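Local atomic coordinates of putative exported protein (Bacteroides fragilis, PDB entry 4RAA), a protein that is of unknown function but folds as a six-bladed beta-propeller and is probably exported from the bacterial cell. Residues C38-V43 against N62-N67; Q33-C38 against G70-Q75; D156-V161 against Y199-L204; D170-K175 against S212-A217. All coordinates share one frame; numbering follows the deposited sequence.

Contact 1: C38-V43 against N62-N67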
loop_
_atom_site.group_PDB
_atom_site.type_symbol
_atom_site.label_atom_id
_atom_site.label_comp_id
_atom_site.label_asym_id
_atom_site.label_seq_id
_atom_site.Cartn_x
_atom_site.Cartn_y
_atom_site.Cartn_z
ATOM N N CYS A 38 14.185 -25.369 -7.102
ATOM C CA CYS A 38 13.583 -24.751 -8.295
ATOM C C CYS A 38 12.831 -25.715 -9.212
ATOM O O CYS A 38 12.992 -25.685 -10.438
ATOM C CB CYS A 38 14.670 -24.000 -9.074
ATOM S SG CYS A 38 15.891 -25.058 -9.883
ATOM N N LEU A 39 11.983 -26.551 -8.618
ATOM C CA LEU A 39 11.135 -27.478 -9.395
ATOM C C LEU A 39 10.010 -26.655 -10.045
ATOM O O LEU A 39 9.411 -25.812 -9.385
ATOM C CB LEU A 39 10.577 -28.594 -8.512
ATOM C CG LEU A 39 11.627 -29.595 -8.004
ATOM C CD1 LEU A 39 11.125 -30.384 -6.806
ATOM C CD2 LEU A 39 12.085 -30.551 -9.101
ATOM N N VAL A 40 9.757 -26.892 -11.331
ATOM C CA VAL A 40 8.767 -26.157 -12.112
ATOM C C VAL A 40 7.760 -27.118 -12.736
ATOM O O VAL A 40 8.165 -28.029 -13.438
ATOM C CB VAL A 40 9.456 -25.361 -13.259
ATOM C CG1 VAL A 40 8.426 -24.633 -14.131
ATOM C CG2 VAL A 40 10.468 -24.365 -12.699
ATOM N N LYS A 41 6.463 -26.884 -12.501
ATOM C CA LYS A 41 5.359 -27.666 -13.105
ATOM C C LYS A 41 4.897 -27.041 -14.420
ATOM O O LYS A 41 4.691 -27.733 -15.404
ATOM C CB LYS A 41 4.159 -27.767 -12.138
ATOM C CG LYS A 41 2.866 -28.309 -12.757
ATOM C CD LYS A 41 1.808 -28.634 -11.719
ATOM C CE LYS A 41 0.495 -28.996 -12.402
ATOM N NZ LYS A 41 -0.496 -29.569 -11.450
ATOM N N ASN A 42 4.716 -25.727 -14.402
ATOM C CA ASN A 42 4.185 -24.956 -15.518
ATOM C C ASN A 42 5.033 -23.696 -15.722
ATOM O O ASN A 42 5.539 -23.150 -14.749
ATOM C CB ASN A 42 2.733 -24.632 -15.120
ATOM C CG ASN A 42 2.000 -23.760 -16.115
ATOM O OD1 ASN A 42 2.079 -22.531 -16.054
ATOM N ND2 ASN A 42 1.205 -24.392 -16.982
ATOM N N VAL A 43 5.239 -23.273 -16.968
ATOM C CA VAL A 43 5.938 -21.998 -17.255
ATOM C C VAL A 43 4.824 -21.104 -17.781
ATOM O O VAL A 43 4.616 -20.988 -18.995
ATOM C CB VAL A 43 7.143 -22.126 -18.225
ATOM C CG1 VAL A 43 7.768 -20.763 -18.529
ATOM C CG2 VAL A 43 8.201 -23.040 -17.626
ATOM N N ASN A 62 4.885 -20.191 -7.760
ATOM C CA ASN A 62 6.261 -19.852 -7.366
ATOM C C ASN A 62 6.835 -18.934 -8.438
ATOM O O ASN A 62 6.654 -19.200 -9.624
ATOM C CB ASN A 62 7.120 -21.116 -7.281
ATOM C CG ASN A 62 6.654 -22.071 -6.198
ATOM O OD1 ASN A 62 6.505 -21.682 -5.044
ATOM N ND2 ASN A 62 6.444 -23.328 -6.555
ATOM N N LEU A 63 7.511 -17.861 -8.030
ATOM C CA LEU A 63 8.144 -16.927 -8.962
ATOM C C LEU A 63 9.637 -17.202 -8.881
ATOM O O LEU A 63 10.221 -17.029 -7.816
ATOM C CB LEU A 63 7.818 -15.479 -8.576
ATOM C CG LEU A 63 8.364 -14.342 -9.443
ATOM C CD1 LEU A 63 7.892 -14.476 -10.879
ATOM C CD2 LEU A 63 7.943 -12.984 -8.888
ATOM N N TYR A 64 10.240 -17.634 -9.991
ATOM C CA TYR A 64 11.669 -17.977 -10.053
ATOM C C TYR A 64 12.499 -17.069 -10.944
ATOM O O TYR A 64 11.960 -16.414 -11.842
ATOM C CB TYR A 64 11.841 -19.378 -10.614
ATOM C CG TYR A 64 11.282 -20.478 -9.776
ATOM C CD1 TYR A 64 11.749 -20.694 -8.482
ATOM C CD2 TYR A 64 10.358 -21.380 -10.302
ATOM C CE1 TYR A 64 11.262 -21.742 -7.707
ATOM C CE2 TYR A 64 9.878 -22.444 -9.541
ATOM C CZ TYR A 64 10.327 -22.615 -8.247
ATOM O OH TYR A 64 9.842 -23.659 -7.504
ATOM N N VAL A 65 13.812 -17.052 -10.686
ATOM C CA VAL A 65 14.784 -16.343 -11.524
ATOM C C VAL A 65 15.783 -17.380 -12.031
ATOM O O VAL A 65 16.411 -18.099 -11.245
ATOM C CB VAL A 65 15.530 -15.211 -10.796
ATOM C CG1 VAL A 65 16.474 -14.483 -11.755
ATOM C CG2 VAL A 65 14.532 -14.220 -10.203
ATOM N N PHE A 66 15.868 -17.470 -13.354
ATOM C CA PHE A 66 16.812 -18.308 -14.054
ATOM C C PHE A 66 17.727 -17.409 -14.879
ATOM O O PHE A 66 17.422 -16.238 -15.137
ATOM C CB PHE A 66 16.097 -19.303 -14.960
ATOM C CG PHE A 66 15.484 -20.457 -14.231
ATOM C CD1 PHE A 66 14.214 -20.355 -13.674
ATOM C CD2 PHE A 66 16.170 -21.671 -14.121
ATOM C CE1 PHE A 66 13.636 -21.439 -13.018
ATOM C CE2 PHE A 66 15.597 -22.762 -13.469
ATOM C CZ PHE A 66 14.327 -22.644 -12.913
ATOM N N ASN A 67 18.838 -17.994 -15.300
ATOM C CA ASN A 67 19.871 -17.337 -16.084
ATOM C C ASN A 67 19.632 -17.632 -17.571
ATOM O O ASN A 67 18.918 -18.583 -17.904
ATOM C CB ASN A 67 21.208 -17.923 -15.610
ATOM C CG ASN A 67 22.419 -17.178 -16.108
ATOM O OD1 ASN A 67 22.345 -16.243 -16.915
ATOM N ND2 ASN A 67 23.566 -17.608 -15.617
#
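The Tyr64 hydroxyl donates a hydrogen bond to the carbonyl oxygen of Leu39, OH to O 2.9 Å, tying the long loop ahead of strand 45-49 to strand 62-67 of a beta-propeller blade. That strand is third in an antiparallel meander of 45-49, 52-57, 62-67 and 72-79, and its alternate residues Tyr64 and Phe66 put their rings on the side where the loop runs. The hydroxyl comes in off the line of the carbonyl, at a C=O...OH angle of 142° and tilted 26° from the carbonyl plane. Val40 slides past the Tyr64 side chain in the opposite direction and brings CG2 to 3.7 Å from Tyr64 CE2. Cys38 CB stands above one face of the same ring, offset toward the rim, while Cys38 CA lies 3.8 Å from Tyr64 CE1. Polar groups of the loop backbone are held from outside the pair: Asn352 bonds Cys38 O and Val40 N through its two amide ends, and the Asp57 carboxylate takes the N-H groups of Lys41 and Asn42. Phe66 completes the apolar patch with its tip, CZ lying 4.1 Å from Cys38 CB and 4.2 Å from Val40 CG2. Cys38 SG sits obliquely to that ring, 5.2 Å from its centroid.

Contact 2: Q33-C38 against G70-Q75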
loop_
_atom_site.group_PDB
_atom_site.type_symbol
_atom_site.label_atom_id
_atom_site.label_comp_id
_atom_site.label_asym_id
_atom_site.label_seq_id
_atom_site.Cartn_x
_atom_site.Cartn_y
_atom_site.Cartn_z
ATOM N N GLN A 33 17.714 -25.771 -15.407
ATOM C CA GLN A 33 18.392 -26.544 -14.349
ATOM C C GLN A 33 17.338 -27.094 -13.381
ATOM O O GLN A 33 16.354 -26.410 -13.082
ATOM C CB GLN A 33 19.389 -25.645 -13.602
ATOM C CG GLN A 33 20.300 -26.343 -12.598
ATOM C CD GLN A 33 21.150 -25.378 -11.773
ATOM O OE1 GLN A 33 20.990 -24.157 -11.830
ATOM N NE2 GLN A 33 22.051 -25.936 -10.978
ATOM N N THR A 34 17.551 -28.315 -12.897
ATOM C CA THR A 34 16.593 -28.976 -12.011
ATOM C C THR A 34 17.167 -29.314 -10.628
ATOM O O THR A 34 17.814 -30.344 -10.447
ATOM C CB THR A 34 16.023 -30.236 -12.686
ATOM O OG1 THR A 34 15.577 -29.905 -14.012
ATOM C CG2 THR A 34 14.863 -30.830 -11.844
ATOM N N LYS A 35 16.935 -28.415 -9.672
ATOM C CA LYS A 35 17.296 -28.598 -8.267
ATOM C C LYS A 35 16.002 -28.658 -7.453
ATOM O O LYS A 35 14.941 -28.211 -7.927
ATOM C CB LYS A 35 18.160 -27.437 -7.756
ATOM C CG LYS A 35 19.570 -27.389 -8.327
ATOM C CD LYS A 35 20.491 -26.453 -7.551
ATOM C CE LYS A 35 20.078 -24.995 -7.670
ATOM N NZ LYS A 35 21.011 -24.080 -6.953
ATOM N N ASP A 36 16.101 -29.204 -6.235
ATOM C CA ASP A 36 14.971 -29.254 -5.284
ATOM C C ASP A 36 14.403 -27.856 -4.960
ATOM O O ASP A 36 13.198 -27.716 -4.741
ATOM C CB ASP A 36 15.375 -29.973 -3.985
ATOM C CG ASP A 36 15.571 -31.493 -4.171
ATOM O OD1 ASP A 36 15.754 -31.974 -5.310
ATOM O OD2 ASP A 36 15.541 -32.213 -3.153
ATOM N N SER A 37 15.273 -26.840 -4.951
ATOM C CA SER A 37 14.864 -25.453 -4.710
ATOM C C SER A 37 14.147 -24.778 -5.898
ATOM O O SER A 37 13.547 -23.725 -5.698
ATOM C CB SER A 37 16.061 -24.591 -4.259
ATOM O OG SER A 37 17.127 -24.618 -5.191
ATOM N N CYS A 38 14.185 -25.369 -7.102
ATOM C CA CYS A 38 13.583 -24.751 -8.295
ATOM C C CYS A 38 12.831 -25.715 -9.212
ATOM O O CYS A 38 12.992 -25.685 -10.438
ATOM C CB CYS A 38 14.670 -24.000 -9.074
ATOM S SG CYS A 38 15.891 -25.058 -9.883
ATOM N N GLY A 70 20.184 -21.098 -18.439
ATOM C CA GLY A 70 19.275 -22.062 -17.803
ATOM C C GLY A 70 19.559 -22.381 -16.339
ATOM O O GLY A 70 18.867 -23.213 -15.751
ATOM N N ALA A 71 20.567 -21.729 -15.752
ATOM C CA ALA A 71 20.943 -21.941 -14.353
ATOM C C ALA A 71 19.973 -21.222 -13.444
ATOM O O ALA A 71 19.512 -20.138 -13.781
ATOM C CB ALA A 71 22.350 -21.423 -14.088
ATOM N N PHE A 72 19.682 -21.818 -12.292
ATOM C CA PHE A 72 18.802 -21.215 -11.307
ATOM C C PHE A 72 19.603 -20.176 -10.520
ATOM O O PHE A 72 20.690 -20.487 -10.023
ATOM C CB PHE A 72 18.233 -22.282 -10.370
ATOM C CG PHE A 72 17.350 -21.732 -9.279
ATOM C CD1 PHE A 72 16.198 -21.007 -9.595
ATOM C CD2 PHE A 72 17.645 -21.961 -7.933
ATOM C CE1 PHE A 72 15.373 -20.498 -8.598
ATOM C CE2 PHE A 72 16.820 -21.460 -6.933
ATOM C CZ PHE A 72 15.681 -20.728 -7.266
ATOM N N VAL A 73 19.062 -18.959 -10.409
ATOM C CA VAL A 73 19.706 -17.852 -9.689
ATOM C C VAL A 73 19.129 -17.764 -8.286
ATOM O O VAL A 73 19.880 -17.824 -7.319
ATOM C CB VAL A 73 19.523 -16.478 -10.397
ATOM C CG1 VAL A 73 20.180 -15.339 -9.598
ATOM C CG2 VAL A 73 20.084 -16.530 -11.817
ATOM N N ASN A 74 17.809 -17.587 -8.185
ATOM C CA ASN A 74 17.124 -17.425 -6.891
ATOM C C ASN A 74 15.593 -17.394 -7.050
ATOM O O ASN A 74 15.102 -17.190 -8.164
ATOM C CB ASN A 74 17.573 -16.099 -6.220
ATOM C CG ASN A 74 17.298 -16.058 -4.728
ATOM O OD1 ASN A 74 16.975 -17.075 -4.105
ATOM N ND2 ASN A 74 17.435 -14.875 -4.139
ATOM N N GLN A 75 14.857 -17.634 -5.956
ATOM C CA GLN A 75 13.385 -17.498 -5.932
ATOM C C GLN A 75 13.038 -16.098 -5.425
ATOM O O GLN A 75 13.701 -15.590 -4.518
ATOM C CB GLN A 75 12.703 -18.541 -5.033
ATOM C CG GLN A 75 11.172 -18.480 -5.134
ATOM C CD GLN A 75 10.422 -19.574 -4.407
ATOM O OE1 GLN A 75 11.016 -20.520 -3.878
ATOM N NE2 GLN A 75 9.093 -19.464 -4.401
HETATM O O HOH W 1 13.796 -21.654 -3.737
#
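At the start of strand 72-79, fourth in the antiparallel meander of a propeller blade, Phe72 packs against the loop residues Lys35, Ser37 and Cys38. Cys38 CB lies over the centre of the ring, 3.4 Å from its centroid, in a CH-pi contact, and SG leans in more obliquely. The opposite face carries the backbone N of Asn74, which with Val73 forms a classic beta bulge facing Val65. Lys35 crosses the phenyl group at about a right angle, its CE at the edge 3.9 Å from Phe72 CD2, and Ser37 OG comes 3.6 Å from CE2 of the same ring. Gln33 reaches out with CG anti to its backbone N (chi1 -172°), and OE1 accepts the Phe72 N-H at 2.7 Å in a nearly straight bond, 172°, lying in the amide carbonyl plane. Its own backbone N bonds Gly70 O at 2.8 Å. Near the other end, a water donates to both Ser37 O and Gln75 OE1, while Gln75 NE2 is held by Tyr86. A side-chain amide thus serves the N-H at the head of the strand, as a strand partner would, and the Ser37 carbonyl and Gln75 amide oxygen, both acceptors, need the water between them, so polar links flank the aromatic packing.

Contact 3: D156-V161 against Y199-L204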
loop_
_atom_site.group_PDB
_atom_site.type_symbol
_atom_site.label_atom_id
_atom_site.label_comp_id
_atom_site.label_asym_id
_atom_site.label_seq_id
_atom_site.Cartn_x
_atom_site.Cartn_y
_atom_site.Cartn_z
ATOM N N ASP A 156 -18.538 -2.567 -15.700
ATOM C CA ASP A 156 -18.972 -2.231 -17.078
ATOM C C ASP A 156 -17.824 -1.932 -18.063
ATOM O O ASP A 156 -18.069 -1.448 -19.179
ATOM C CB ASP A 156 -19.939 -1.029 -17.051
ATOM C CG ASP A 156 -21.221 -1.306 -16.279
ATOM O OD1 ASP A 156 -21.698 -2.465 -16.256
ATOM O OD2 ASP A 156 -21.773 -0.336 -15.717
ATOM N N PHE A 157 -16.582 -2.208 -17.659
ATOM C CA PHE A 157 -15.406 -2.014 -18.510
ATOM C C PHE A 157 -14.486 -3.222 -18.427
ATOM O O PHE A 157 -14.528 -3.979 -17.447
ATOM C CB PHE A 157 -14.652 -0.756 -18.099
ATOM C CG PHE A 157 -15.388 0.514 -18.386
ATOM C CD1 PHE A 157 -16.262 1.065 -17.441
ATOM C CD2 PHE A 157 -15.192 1.195 -19.590
ATOM C CE1 PHE A 157 -16.935 2.267 -17.700
ATOM C CE2 PHE A 157 -15.865 2.398 -19.856
ATOM C CZ PHE A 157 -16.738 2.934 -18.910
ATOM N N TYR A 158 -13.668 -3.402 -19.463
ATOM C CA TYR A 158 -12.690 -4.505 -19.506
ATOM C C TYR A 158 -11.392 -4.166 -18.756
ATOM O O TYR A 158 -10.848 -5.031 -18.060
ATOM C CB TYR A 158 -12.383 -4.935 -20.947
ATOM C CG TYR A 158 -13.378 -5.911 -21.537
ATOM C CD1 TYR A 158 -13.427 -7.224 -21.084
ATOM C CD2 TYR A 158 -14.228 -5.547 -22.587
ATOM C CE1 TYR A 158 -14.321 -8.139 -21.619
ATOM C CE2 TYR A 158 -15.118 -6.464 -23.146
ATOM C CZ TYR A 158 -15.164 -7.759 -22.655
ATOM O OH TYR A 158 -16.040 -8.683 -23.182
ATOM N N PHE A 159 -10.911 -2.923 -18.901
ATOM C CA PHE A 159 -9.663 -2.436 -18.264
ATOM C C PHE A 159 -9.864 -1.092 -17.580
ATOM O O PHE A 159 -10.864 -0.411 -17.806
ATOM C CB PHE A 159 -8.550 -2.267 -19.304
ATOM C CG PHE A 159 -8.345 -3.472 -20.174
ATOM C CD1 PHE A 159 -7.471 -4.486 -19.790
ATOM C CD2 PHE A 159 -9.033 -3.597 -21.386
ATOM C CE1 PHE A 159 -7.293 -5.604 -20.592
ATOM C CE2 PHE A 159 -8.854 -4.705 -22.196
ATOM C CZ PHE A 159 -7.989 -5.711 -21.793
ATOM N N VAL A 160 -8.881 -0.711 -16.770
ATOM C CA VAL A 160 -8.897 0.565 -16.039
ATOM C C VAL A 160 -7.476 1.098 -15.843
ATOM O O VAL A 160 -6.571 0.332 -15.546
ATOM C CB VAL A 160 -9.641 0.433 -14.675
ATOM C CG1 VAL A 160 -8.977 -0.577 -13.750
ATOM C CG2 VAL A 160 -9.780 1.784 -13.973
ATOM N N VAL A 161 -7.298 2.409 -16.009
ATOM C CA VAL A 161 -5.999 3.051 -15.830
ATOM C C VAL A 161 -6.012 3.795 -14.502
ATOM O O VAL A 161 -6.926 4.578 -14.258
ATOM C CB VAL A 161 -5.672 4.000 -16.990
ATOM C CG1 VAL A 161 -4.313 4.676 -16.774
ATOM C CG2 VAL A 161 -5.704 3.226 -18.308
ATOM N N TYR A 199 -6.422 -6.693 -25.254
ATOM C CA TYR A 199 -7.481 -7.344 -26.045
ATOM C C TYR A 199 -8.441 -8.188 -25.207
ATOM O O TYR A 199 -8.092 -8.625 -24.106
ATOM C CB TYR A 199 -6.875 -8.193 -27.166
ATOM C CG TYR A 199 -5.981 -9.316 -26.704
ATOM C CD1 TYR A 199 -4.622 -9.109 -26.469
ATOM C CD2 TYR A 199 -6.494 -10.605 -26.512
ATOM C CE1 TYR A 199 -3.801 -10.155 -26.043
ATOM C CE2 TYR A 199 -5.686 -11.658 -26.086
ATOM C CZ TYR A 199 -4.342 -11.431 -25.857
ATOM O OH TYR A 199 -3.563 -12.476 -25.445
ATOM N N THR A 200 -9.629 -8.437 -25.769
ATOM C CA THR A 200 -10.718 -9.156 -25.093
ATOM C C THR A 200 -11.110 -10.432 -25.836
ATOM O O THR A 200 -10.816 -10.562 -27.029
ATOM C CB THR A 200 -11.955 -8.255 -24.954
ATOM O OG1 THR A 200 -12.465 -7.929 -26.245
ATOM C CG2 THR A 200 -11.611 -6.973 -24.203
ATOM N N PRO A 201 -11.795 -11.372 -25.145
ATOM C CA PRO A 201 -12.131 -12.624 -25.838
ATOM C C PRO A 201 -13.170 -12.558 -26.949
ATOM O O PRO A 201 -13.195 -13.498 -27.745
ATOM C CB PRO A 201 -12.627 -13.550 -24.709
ATOM C CG PRO A 201 -12.429 -12.804 -23.432
ATOM C CD PRO A 201 -12.351 -11.355 -23.777
ATOM N N PHE A 202 -13.987 -11.492 -27.017
ATOM C CA PHE A 202 -15.090 -11.388 -28.008
ATOM C C PHE A 202 -14.961 -10.181 -28.937
ATOM O O PHE A 202 -15.963 -9.586 -29.351
ATOM C CB PHE A 202 -16.451 -11.384 -27.286
ATOM C CG PHE A 202 -16.547 -12.404 -26.185
ATOM C CD1 PHE A 202 -16.360 -13.750 -26.461
ATOM C CD2 PHE A 202 -16.804 -12.023 -24.867
ATOM C CE1 PHE A 202 -16.426 -14.707 -25.447
ATOM C CE2 PHE A 202 -16.874 -12.971 -23.851
ATOM C CZ PHE A 202 -16.686 -14.316 -24.140
ATOM N N ASP A 203 -13.720 -9.863 -29.294
ATOM C CA ASP A 203 -13.398 -8.740 -30.187
ATOM C C ASP A 203 -12.004 -8.993 -30.777
ATOM O O ASP A 203 -10.993 -8.753 -30.105
ATOM C CB ASP A 203 -13.467 -7.410 -29.404
ATOM C CG ASP A 203 -13.108 -6.183 -30.237
ATOM O OD1 ASP A 203 -12.923 -6.271 -31.464
ATOM O OD2 ASP A 203 -13.003 -5.102 -29.629
ATOM N N LEU A 204 -11.959 -9.459 -32.026
ATOM C CA LEU A 204 -10.697 -9.768 -32.717
ATOM C C LEU A 204 -9.982 -8.488 -33.132
ATOM O O LEU A 204 -9.844 -8.183 -34.320
ATOM C CB LEU A 204 -10.944 -10.673 -33.928
ATOM C CG LEU A 204 -11.455 -12.070 -33.604
ATOM C CD1 LEU A 204 -11.886 -12.777 -34.886
ATOM C CD2 LEU A 204 -10.411 -12.884 -32.838
#
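One face of the Tyr158 ring carries the methyl of Thr200: CG2 sits over its centre, 3.4 Å from the centroid and 15° off the normal, a CH-pi contact. Phe159 next to it uses its edge instead, with Tyr199 O in the ring plane and 3.7 Å from CZ. A third ring, Phe202, receives the Tyr158 hydroxyl at its edge, OH to CD2 3.8 Å, and has Pro201 CB over the centre of one face. Tyr158 crosses both Thr200 and Phe202 at about a right angle. The Thr200 methyl is anti to its carbonyl carbon, and besides Tyr158 it reaches Phe159, where CG2 lies 4.1 Å from CE2 and oblique to the ring. Pro201 CD approaches Tyr158 CE1 at 4.3 Å. No hydrogen bond joins the two segments, so the contact rests on packing, mostly of aromatic rings and the Thr200 methyl. The receiving side is a type I turn from Thr200 to Asp203, the hairpin between strands 195-200 and 203-210, and both Thr200 O and Asp203 O are bonded to the hydroxyl of Tyr257. Tyr158 marks a corner in strand 157-162, which runs between 142-145 and 168-174 in one propeller sheet. The hairpin belongs to the next sheet, and Met173 of strand 168-174 touches both Phe159 and Thr200 where the two meet.

Contact 4: D170-K175 against S212-A217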
loop_
_atom_site.group_PDB
_atom_site.type_symbol
_atom_site.label_atom_id
_atom_site.label_comp_id
_atom_site.label_asym_id
_atom_site.label_seq_id
_atom_site.Cartn_x
_atom_site.Cartn_y
_atom_site.Cartn_z
ATOM N N ASP A 170 -8.990 6.662 -15.543
ATOM C CA ASP A 170 -10.031 6.434 -16.559
ATOM C C ASP A 170 -10.316 4.950 -16.783
ATOM O O ASP A 170 -9.418 4.121 -16.675
ATOM C CB ASP A 170 -9.641 7.105 -17.890
ATOM C CG ASP A 170 -10.826 7.270 -18.870
ATOM O OD1 ASP A 170 -12.013 7.115 -18.506
ATOM O OD2 ASP A 170 -10.558 7.601 -20.036
ATOM N N TYR A 171 -11.581 4.649 -17.073
ATOM C CA TYR A 171 -12.048 3.304 -17.373
ATOM C C TYR A 171 -11.931 3.146 -18.886
ATOM O O TYR A 171 -12.287 4.066 -19.631
ATOM C CB TYR A 171 -13.501 3.105 -16.952
ATOM C CG TYR A 171 -13.808 3.383 -15.502
ATOM C CD1 TYR A 171 -14.126 4.681 -15.071
ATOM C CD2 TYR A 171 -13.811 2.350 -14.556
ATOM C CE1 TYR A 171 -14.420 4.944 -13.732
ATOM C CE2 TYR A 171 -14.105 2.596 -13.217
ATOM C CZ TYR A 171 -14.405 3.891 -12.806
ATOM O OH TYR A 171 -14.695 4.136 -11.483
ATOM N N LYS A 172 -11.479 1.969 -19.328
ATOM C CA LYS A 172 -11.178 1.693 -20.737
ATOM C C LYS A 172 -11.909 0.466 -21.270
ATOM O O LYS A 172 -11.960 -0.564 -20.596
ATOM C CB LYS A 172 -9.666 1.449 -20.882
ATOM C CG LYS A 172 -8.747 2.579 -20.403
ATOM C CD LYS A 172 -8.973 3.876 -21.176
ATOM C CE LYS A 172 -7.936 4.938 -20.849
ATOM N NZ LYS A 172 -8.171 6.199 -21.602
HETATM N N MSE A 173 -12.420 0.587 -22.495
HETATM C CA MSE A 173 -13.136 -0.470 -23.235
HETATM C C MSE A 173 -14.421 -0.967 -22.621
HETATM O O MSE A 173 -14.410 -1.684 -21.621
HETATM C CB MSE A 173 -12.247 -1.659 -23.584
HETATM C CG MSE A 173 -11.456 -1.267 -24.818
HETATM SE SE MSE A 173 -9.924 -2.456 -24.926
HETATM C CE MSE A 173 -11.003 -3.890 -25.701
ATOM N N ASN A 174 -15.528 -0.629 -23.283
ATOM C CA ASN A 174 -16.870 -1.004 -22.860
ATOM C C ASN A 174 -17.079 -2.529 -22.927
ATOM O O ASN A 174 -16.724 -3.145 -23.931
ATOM C CB ASN A 174 -17.898 -0.298 -23.755
ATOM C CG ASN A 174 -19.292 -0.367 -23.190
ATOM O OD1 ASN A 174 -20.179 -0.992 -23.777
ATOM N ND2 ASN A 174 -19.489 0.242 -22.018
ATOM N N LYS A 175 -17.631 -3.104 -21.854
ATOM C CA LYS A 175 -17.891 -4.551 -21.717
ATOM C C LYS A 175 -19.403 -4.804 -21.737
ATOM O O LYS A 175 -20.092 -4.554 -20.740
ATOM C CB LYS A 175 -17.253 -5.067 -20.421
ATOM C CG LYS A 175 -17.487 -6.543 -20.081
ATOM C CD LYS A 175 -16.496 -7.070 -19.044
ATOM C CE LYS A 175 -16.702 -6.460 -17.668
ATOM N NZ LYS A 175 -15.616 -6.693 -16.674
ATOM N N SER A 212 -4.920 8.420 -22.124
ATOM C CA SER A 212 -6.032 9.124 -22.816
ATOM C C SER A 212 -6.244 8.643 -24.254
ATOM O O SER A 212 -6.566 9.456 -25.131
ATOM C CB SER A 212 -5.762 10.623 -22.825
ATOM O OG SER A 212 -5.479 11.068 -21.524
ATOM N N GLU A 213 -6.098 7.332 -24.488
ATOM C CA GLU A 213 -6.233 6.742 -25.829
ATOM C C GLU A 213 -6.639 5.267 -25.883
ATOM O O GLU A 213 -6.177 4.464 -25.076
ATOM C CB GLU A 213 -4.890 6.813 -26.575
ATOM C CG GLU A 213 -4.502 8.165 -27.139
ATOM C CD GLU A 213 -3.291 8.103 -28.062
ATOM O OE1 GLU A 213 -2.529 7.104 -28.022
ATOM O OE2 GLU A 213 -3.094 9.070 -28.831
ATOM N N ILE A 214 -7.493 4.946 -26.855
ATOM C CA ILE A 214 -7.808 3.567 -27.254
ATOM C C ILE A 214 -7.758 3.658 -28.771
ATOM O O ILE A 214 -8.645 4.279 -29.370
ATOM C CB ILE A 214 -9.188 3.041 -26.781
ATOM C CG1 ILE A 214 -9.254 2.960 -25.252
ATOM C CG2 ILE A 214 -9.497 1.662 -27.392
ATOM C CD1 ILE A 214 -8.328 1.942 -24.619
ATOM N N VAL A 215 -6.702 3.092 -29.365
ATOM C CA VAL A 215 -6.468 3.133 -30.811
ATOM C C VAL A 215 -6.179 1.710 -31.279
ATOM O O VAL A 215 -5.222 1.107 -30.791
ATOM C CB VAL A 215 -5.279 4.073 -31.157
ATOM C CG1 VAL A 215 -4.962 4.051 -32.657
ATOM C CG2 VAL A 215 -5.585 5.497 -30.687
ATOM N N PRO A 216 -6.986 1.176 -32.223
ATOM C CA PRO A 216 -6.725 -0.197 -32.677
ATOM C C PRO A 216 -5.406 -0.278 -33.444
ATOM O O PRO A 216 -5.088 0.659 -34.171
ATOM C CB PRO A 216 -7.924 -0.502 -33.584
ATOM C CG PRO A 216 -8.356 0.828 -34.100
ATOM C CD PRO A 216 -8.075 1.807 -32.998
ATOM N N ALA A 217 -4.646 -1.353 -33.217
ATOM C CA ALA A 217 -3.349 -1.617 -33.861
ATOM C C ALA A 217 -3.382 -2.817 -34.837
ATOM O O ALA A 217 -2.671 -2.808 -35.839
ATOM C CB ALA A 217 -2.283 -1.830 -32.800
#
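Ser212 meets the end of Lys172 with its backbone, CA lying 3.8 Å from NZ, in the approach to strand 213-222 of the propeller. Glu213 follows with its N 3.7 Å from the same NZ, a packing contact without a hydrogen bond; its carboxylate is engaged by Arg208 through OE1. Ile214 then carries the apolar part. Its CD1 touches the Lys172 chain at two places, 4.0 Å from both CB and CD, while CG2 comes within 4.4 Å of CG of Met173, a selenomethionine in this crystal. Lys172 offers two carbons to one methyl because its chain is bent at CB-CG (chi2 -61°), and it crosses Ile214 obliquely. The isoleucine also rests on Tyr207 and Val209 of the adjoining strand 203-210, so lysine methylenes on strand 168-174 extend an apolar patch from the neighbouring sheet. Lys172 NZ bonds Thr211 O and forms a salt bridge with Asp170 OD2 at 3.2 Å, meeting the carboxylate from above its plane. One lysine thus does two jobs across this seam at the surface: its methylenes pack on Ile214, and its ammonium, probably partly neutralised by Asp170, holds the carbonyl oxygen of Thr211.

Two neighbourhoods on opposite sides of the chain's centre hold these contacts, and each is a pair. Contacts 1 and 2 share Cys38 and fasten one loop to adjacent strands 62-67 and 72-79 of a single blade; the first is buried, whereas the second is partly exposed and richer in polar bonds and solvent. Contacts 3 and 4, whose centres lie about 8 Å apart, bridge two sheets instead: 157-162 and 168-174 pair in one, 203-210 and 213-222 in the next. Partly buried contact 3 is mostly aromatic and methyl packing, while contact 4, at the surface, instead sets lysine methylenes and a selenomethionine on Ile214, the lysine's charge paired with Asp170. Only contacts 1 and 2 are hydrogen-bonded directly between their segments.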